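Local coordinates for recombination protein RecR (Deinococcus radiodurans, PDB 1VDD) that probably takes part in a recombinational pathway of DNA repair that does not depend on RecBC, perhaps acting together with RecF and RecO, at residues V110-I124 with E146-L158. Numbering follows the deposited sequence.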
loop_
_atom_site.group_PDB
_atom_site.type_symbol
_atom_site.label_atom_id
_atom_site.label_comp_id
_atom_site.label_asym_id
_atom_site.label_seq_id
_atom_site.Cartn_x
_atom_site.Cartn_y
_atom_site.Cartn_z
ATOM N N VAL A 110 7.785 1.713 -27.339
ATOM C CA VAL A 110 6.441 1.516 -27.848
ATOM C C VAL A 110 6.077 2.728 -28.665
ATOM O O VAL A 110 6.520 3.824 -28.367
ATOM C CB VAL A 110 5.418 1.440 -26.716
ATOM C CG1 VAL A 110 4.213 0.647 -27.169
ATOM C CG2 VAL A 110 6.055 0.849 -25.475
ATOM N N LEU A 111 5.259 2.533 -29.684
ATOM C CA LEU A 111 4.827 3.650 -30.502
ATOM C C LEU A 111 3.990 4.595 -29.642
ATOM O O LEU A 111 3.531 4.232 -28.564
ATOM C CB LEU A 111 4.007 3.147 -31.693
ATOM C CG LEU A 111 4.810 2.253 -32.640
ATOM C CD1 LEU A 111 3.957 1.856 -33.829
ATOM C CD2 LEU A 111 6.048 3.001 -33.111
ATOM N N SER A 112 3.821 5.819 -30.120
ATOM C CA SER A 112 3.041 6.822 -29.415
ATOM C C SER A 112 2.921 8.030 -30.326
ATOM O O SER A 112 3.777 8.914 -30.334
ATOM C CB SER A 112 3.715 7.208 -28.099
ATOM O OG SER A 112 5.064 7.560 -28.312
ATOM N N PRO A 113 1.844 8.071 -31.120
ATOM C CA PRO A 113 1.579 9.162 -32.061
ATOM C C PRO A 113 1.657 10.535 -31.403
ATOM O O PRO A 113 2.112 11.502 -32.015
ATOM C CB PRO A 113 0.172 8.838 -32.572
ATOM C CG PRO A 113 -0.456 8.116 -31.401
ATOM C CD PRO A 113 0.663 7.198 -30.980
ATOM N N MET A 114 1.220 10.598 -30.149
ATOM C CA MET A 114 1.217 11.839 -29.386
ATOM C C MET A 114 2.558 12.567 -29.379
ATOM O O MET A 114 2.620 13.768 -29.648
ATOM C CB MET A 114 0.818 11.566 -27.936
ATOM C CG MET A 114 -0.411 10.704 -27.748
ATOM S SD MET A 114 -0.940 10.770 -26.021
ATOM C CE MET A 114 0.437 9.922 -25.189
ATOM N N ASN A 115 3.628 11.838 -29.066
ATOM C CA ASN A 115 4.958 12.435 -28.980
ATOM C C ASN A 115 5.837 12.247 -30.207
ATOM O O ASN A 115 7.053 12.102 -30.083
ATOM C CB ASN A 115 5.680 11.885 -27.753
ATOM C CG ASN A 115 4.757 11.728 -26.570
ATOM O OD1 ASN A 115 4.041 12.658 -26.199
ATOM N ND2 ASN A 115 4.762 10.548 -25.970
ATOM N N GLY A 116 5.219 12.260 -31.385
ATOM C CA GLY A 116 5.963 12.097 -32.623
ATOM C C GLY A 116 6.879 10.885 -32.645
ATOM O O GLY A 116 7.706 10.741 -33.552
ATOM N N VAL A 117 6.740 10.017 -31.645
ATOM C CA VAL A 117 7.550 8.808 -31.558
ATOM C C VAL A 117 6.986 7.809 -32.555
ATOM O O VAL A 117 5.910 7.252 -32.345
ATOM C CB VAL A 117 7.493 8.208 -30.146
ATOM C CG1 VAL A 117 8.354 6.973 -30.073
ATOM C CG2 VAL A 117 7.951 9.237 -29.135
ATOM N N GLY A 118 7.709 7.597 -33.650
ATOM C CA GLY A 118 7.238 6.678 -34.667
ATOM C C GLY A 118 8.176 5.516 -34.904
ATOM O O GLY A 118 9.251 5.455 -34.313
ATOM N N PRO A 119 7.790 4.575 -35.778
ATOM C CA PRO A 119 8.581 3.391 -36.114
ATOM C C PRO A 119 9.968 3.708 -36.650
ATOM O O PRO A 119 10.521 2.959 -37.457
ATOM C CB PRO A 119 7.707 2.674 -37.143
ATOM C CG PRO A 119 6.987 3.799 -37.804
ATOM C CD PRO A 119 6.587 4.646 -36.624
ATOM N N ASP A 120 10.531 4.825 -36.213
ATOM C CA ASP A 120 11.861 5.206 -36.651
ATOM C C ASP A 120 12.657 5.455 -35.395
ATOM O O ASP A 120 13.878 5.569 -35.435
ATOM C CB ASP A 120 11.802 6.459 -37.517
ATOM C CG ASP A 120 10.748 6.354 -38.610
ATOM O OD1 ASP A 120 9.608 6.833 -38.396
ATOM O OD2 ASP A 120 11.052 5.776 -39.677
ATOM N N LYS A 121 11.945 5.537 -34.275
ATOM C CA LYS A 121 12.571 5.740 -32.977
ATOM C C LYS A 121 12.632 4.375 -32.310
ATOM O O LYS A 121 13.219 4.218 -31.244
ATOM C CB LYS A 121 11.748 6.702 -32.115
ATOM C CG LYS A 121 11.589 8.096 -32.705
ATOM C CD LYS A 121 10.824 9.030 -31.768
ATOM C CE LYS A 121 11.661 9.441 -30.561
ATOM N NZ LYS A 121 12.858 10.245 -30.943
ATOM N N LEU A 122 12.005 3.392 -32.955
ATOM C CA LEU A 122 11.986 2.010 -32.469
ATOM C C LEU A 122 12.607 1.100 -33.538
ATOM O O LEU A 122 12.458 1.342 -34.736
ATOM C CB LEU A 122 10.549 1.554 -32.164
ATOM C CG LEU A 122 9.775 2.301 -31.068
ATOM C CD1 LEU A 122 8.424 1.632 -30.854
ATOM C CD2 LEU A 122 10.568 2.309 -29.768
ATOM N N HIS A 123 13.297 0.053 -33.100
ATOM C CA HIS A 123 13.961 -0.856 -34.019
ATOM C C HIS A 123 13.017 -1.693 -34.881
ATOM O O HIS A 123 13.145 -2.913 -34.957
ATOM C CB HIS A 123 14.922 -1.761 -33.239
ATOM C CG HIS A 123 15.987 -1.010 -32.500
ATOM N ND1 HIS A 123 15.961 -0.828 -31.134
ATOM C CD2 HIS A 123 17.074 -0.337 -32.946
ATOM C CE1 HIS A 123 16.982 -0.073 -30.771
ATOM N NE2 HIS A 123 17.673 0.239 -31.852
ATOM N N ILE A 124 12.082 -1.040 -35.558
ATOM C CA ILE A 124 11.149 -1.776 -36.396
ATOM C C ILE A 124 11.737 -2.145 -37.756
ATOM O O ILE A 124 11.395 -3.178 -38.321
ATOM C CB ILE A 124 9.828 -0.990 -36.577
ATOM C CG1 ILE A 124 9.168 -0.791 -35.205
ATOM C CG2 ILE A 124 8.887 -1.739 -37.531
ATOM C CD1 ILE A 124 7.728 -0.328 -35.262
ATOM N N GLU A 146 -0.637 1.759 -26.086
ATOM C CA GLU A 146 0.665 1.833 -26.721
ATOM C C GLU A 146 1.050 0.467 -27.309
ATOM O O GLU A 146 1.350 0.342 -28.499
ATOM C CB GLU A 146 1.700 2.257 -25.682
ATOM C CG GLU A 146 1.312 3.502 -24.911
ATOM C CD GLU A 146 0.992 4.660 -25.832
ATOM O OE1 GLU A 146 1.802 4.940 -26.740
ATOM O OE2 GLU A 146 -0.068 5.293 -25.647
ATOM N N GLY A 147 1.052 -0.552 -26.455
ATOM C CA GLY A 147 1.400 -1.888 -26.900
ATOM C C GLY A 147 0.413 -2.394 -27.926
ATOM O O GLY A 147 0.789 -3.051 -28.901
ATOM N N ASP A 148 -0.858 -2.075 -27.705
ATOM C CA ASP A 148 -1.921 -2.489 -28.603
ATOM C C ASP A 148 -1.707 -1.829 -29.960
ATOM O O ASP A 148 -1.834 -2.467 -31.005
ATOM C CB ASP A 148 -3.275 -2.077 -28.026
ATOM C CG ASP A 148 -4.394 -3.012 -28.440
ATOM O OD1 ASP A 148 -5.560 -2.773 -28.049
ATOM O OD2 ASP A 148 -4.101 -3.993 -29.153
ATOM N N ALA A 149 -1.369 -0.547 -29.935
ATOM C CA ALA A 149 -1.134 0.197 -31.160
ATOM C C ALA A 149 0.134 -0.254 -31.889
ATOM O O ALA A 149 0.120 -0.444 -33.110
ATOM C CB ALA A 149 -1.057 1.670 -30.848
ATOM N N THR A 150 1.230 -0.429 -31.151
ATOM C CA THR A 150 2.492 -0.854 -31.771
ATOM C C THR A 150 2.280 -2.151 -32.533
ATOM O O THR A 150 2.666 -2.270 -33.693
ATOM C CB THR A 150 3.607 -1.102 -30.730
ATOM O OG1 THR A 150 3.618 -0.045 -29.770
ATOM C CG2 THR A 150 4.966 -1.155 -31.420
ATOM N N ALA A 151 1.652 -3.112 -31.861
ATOM C CA ALA A 151 1.374 -4.427 -32.417
ATOM C C ALA A 151 0.585 -4.373 -33.713
ATOM O O ALA A 151 0.963 -5.000 -34.710
ATOM C CB ALA A 151 0.628 -5.270 -31.398
ATOM N N LEU A 152 -0.520 -3.639 -33.707
ATOM C CA LEU A 152 -1.323 -3.538 -34.917
ATOM C C LEU A 152 -0.495 -2.889 -36.021
ATOM O O LEU A 152 -0.637 -3.224 -37.190
ATOM C CB LEU A 152 -2.608 -2.753 -34.650
ATOM C CG LEU A 152 -3.599 -3.409 -33.672
ATOM C CD1 LEU A 152 -4.956 -2.710 -33.794
ATOM C CD2 LEU A 152 -3.763 -4.899 -33.978
ATOM N N TYR A 153 0.389 -1.974 -35.651
ATOM C CA TYR A 153 1.229 -1.351 -36.661
ATOM C C TYR A 153 2.148 -2.422 -37.220
ATOM O O TYR A 153 2.327 -2.533 -38.435
ATOM C CB TYR A 153 2.090 -0.236 -36.073
ATOM C CG TYR A 153 3.070 0.311 -37.083
ATOM C CD1 TYR A 153 2.659 1.200 -38.081
ATOM C CD2 TYR A 153 4.396 -0.107 -37.085
ATOM C CE1 TYR A 153 3.540 1.651 -39.046
ATOM C CE2 TYR A 153 5.288 0.337 -38.048
ATOM C CZ TYR A 153 4.854 1.214 -39.025
ATOM O OH TYR A 153 5.743 1.648 -39.978
ATOM N N LEU A 154 2.734 -3.208 -36.318
ATOM C CA LEU A 154 3.655 -4.272 -36.709
ATOM C C LEU A 154 2.956 -5.302 -37.581
ATOM O O LEU A 154 3.519 -5.770 -38.576
ATOM C CB LEU A 154 4.261 -4.931 -35.465
ATOM C CG LEU A 154 5.212 -4.029 -34.667
ATOM C CD1 LEU A 154 5.665 -4.737 -33.402
ATOM C CD2 LEU A 154 6.410 -3.656 -35.531
ATOM N N GLN A 155 1.728 -5.651 -37.205
ATOM C CA GLN A 155 0.935 -6.601 -37.976
ATOM C C GLN A 155 0.826 -6.101 -39.424
ATOM O O GLN A 155 1.156 -6.825 -40.367
ATOM C CB GLN A 155 -0.465 -6.734 -37.366
ATOM C CG GLN A 155 -1.401 -7.658 -38.136
ATOM C CD GLN A 155 -2.813 -7.693 -37.559
ATOM O OE1 GLN A 155 -3.734 -8.227 -38.182
ATOM N NE2 GLN A 155 -2.985 -7.127 -36.364
ATOM N N ARG A 156 0.364 -4.858 -39.581
ATOM C CA ARG A 156 0.212 -4.237 -40.895
ATOM C C ARG A 156 1.510 -4.376 -41.674
ATOM O O ARG A 156 1.531 -4.921 -42.780
ATOM C CB ARG A 156 -0.116 -2.744 -40.757
ATOM C CG ARG A 156 -1.479 -2.414 -40.143
ATOM C CD ARG A 156 -2.615 -2.587 -41.141
ATOM N NE ARG A 156 -3.940 -2.490 -40.518
ATOM C CZ ARG A 156 -4.435 -1.394 -39.943
ATOM N NH1 ARG A 156 -3.716 -0.276 -39.902
ATOM N NH2 ARG A 156 -5.653 -1.418 -39.403
ATOM N N LEU A 157 2.593 -3.891 -41.076
ATOM C CA LEU A 157 3.904 -3.920 -41.710
ATOM C C LEU A 157 4.381 -5.290 -42.131
ATOM O O LEU A 157 4.777 -5.486 -43.274
ATOM C CB LEU A 157 4.956 -3.291 -40.792
ATOM C CG LEU A 157 5.551 -1.969 -41.287
ATOM C CD1 LEU A 157 6.657 -1.496 -40.356
ATOM C CD2 LEU A 157 6.099 -2.162 -42.685
ATOM N N LEU A 158 4.346 -6.244 -41.213
ATOM C CA LEU A 158 4.822 -7.583 -41.518
ATOM C C LEU A 158 3.947 -8.372 -42.489
ATOM O O LEU A 158 4.431 -9.278 -43.166
ATOM C CB LEU A 158 5.004 -8.362 -40.218
ATOM C CG LEU A 158 5.971 -7.727 -39.220
ATOM C CD1 LEU A 158 6.084 -8.638 -38.028
ATOM C CD2 LEU A 158 7.338 -7.524 -39.836
#
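Leu111 and Ile124 of the irregular loop 110-124 lie against one flank of helix 146-158, the loop coming nearest where the CA atoms of Leu111 and Thr150 are 5.2 Å apart. Both belong to the Toprim domain, and the contact is an example of a long connection, in sequence from strand 103-106 to strand 136-139 of the parallel sheet, being fastened to a helix by a backbone-to-side-chain hydrogen bond and a row of apolar side chains. The bond runs from Leu111 N to Thr150 OG1 (3.1 Å, 155° at the hydrogen), although OG1 sits too near another atom in the model for certainty; OG1 in turn donates to Glu146 O, one turn back along the helix. Beside it, Leu111 CG meets Thr150 CG2. Tyr153 has CG anti to its backbone N (chi1 174°), which swings the ring out toward the loop, where Leu111 CD1, Pro119 CB and Ile124 CD1 all approach it obliquely. Replacing Tyr153 with alanine would probably leave the Pro119 ring without its partner on the helix and uncover Leu111 CD1 and Ile124 CD1. Farther along, Ile124 CG2 meets Leu157 CD1 and Leu154 CD2, and its CD1 also touches Leu154 CD2, at 3.6 Å.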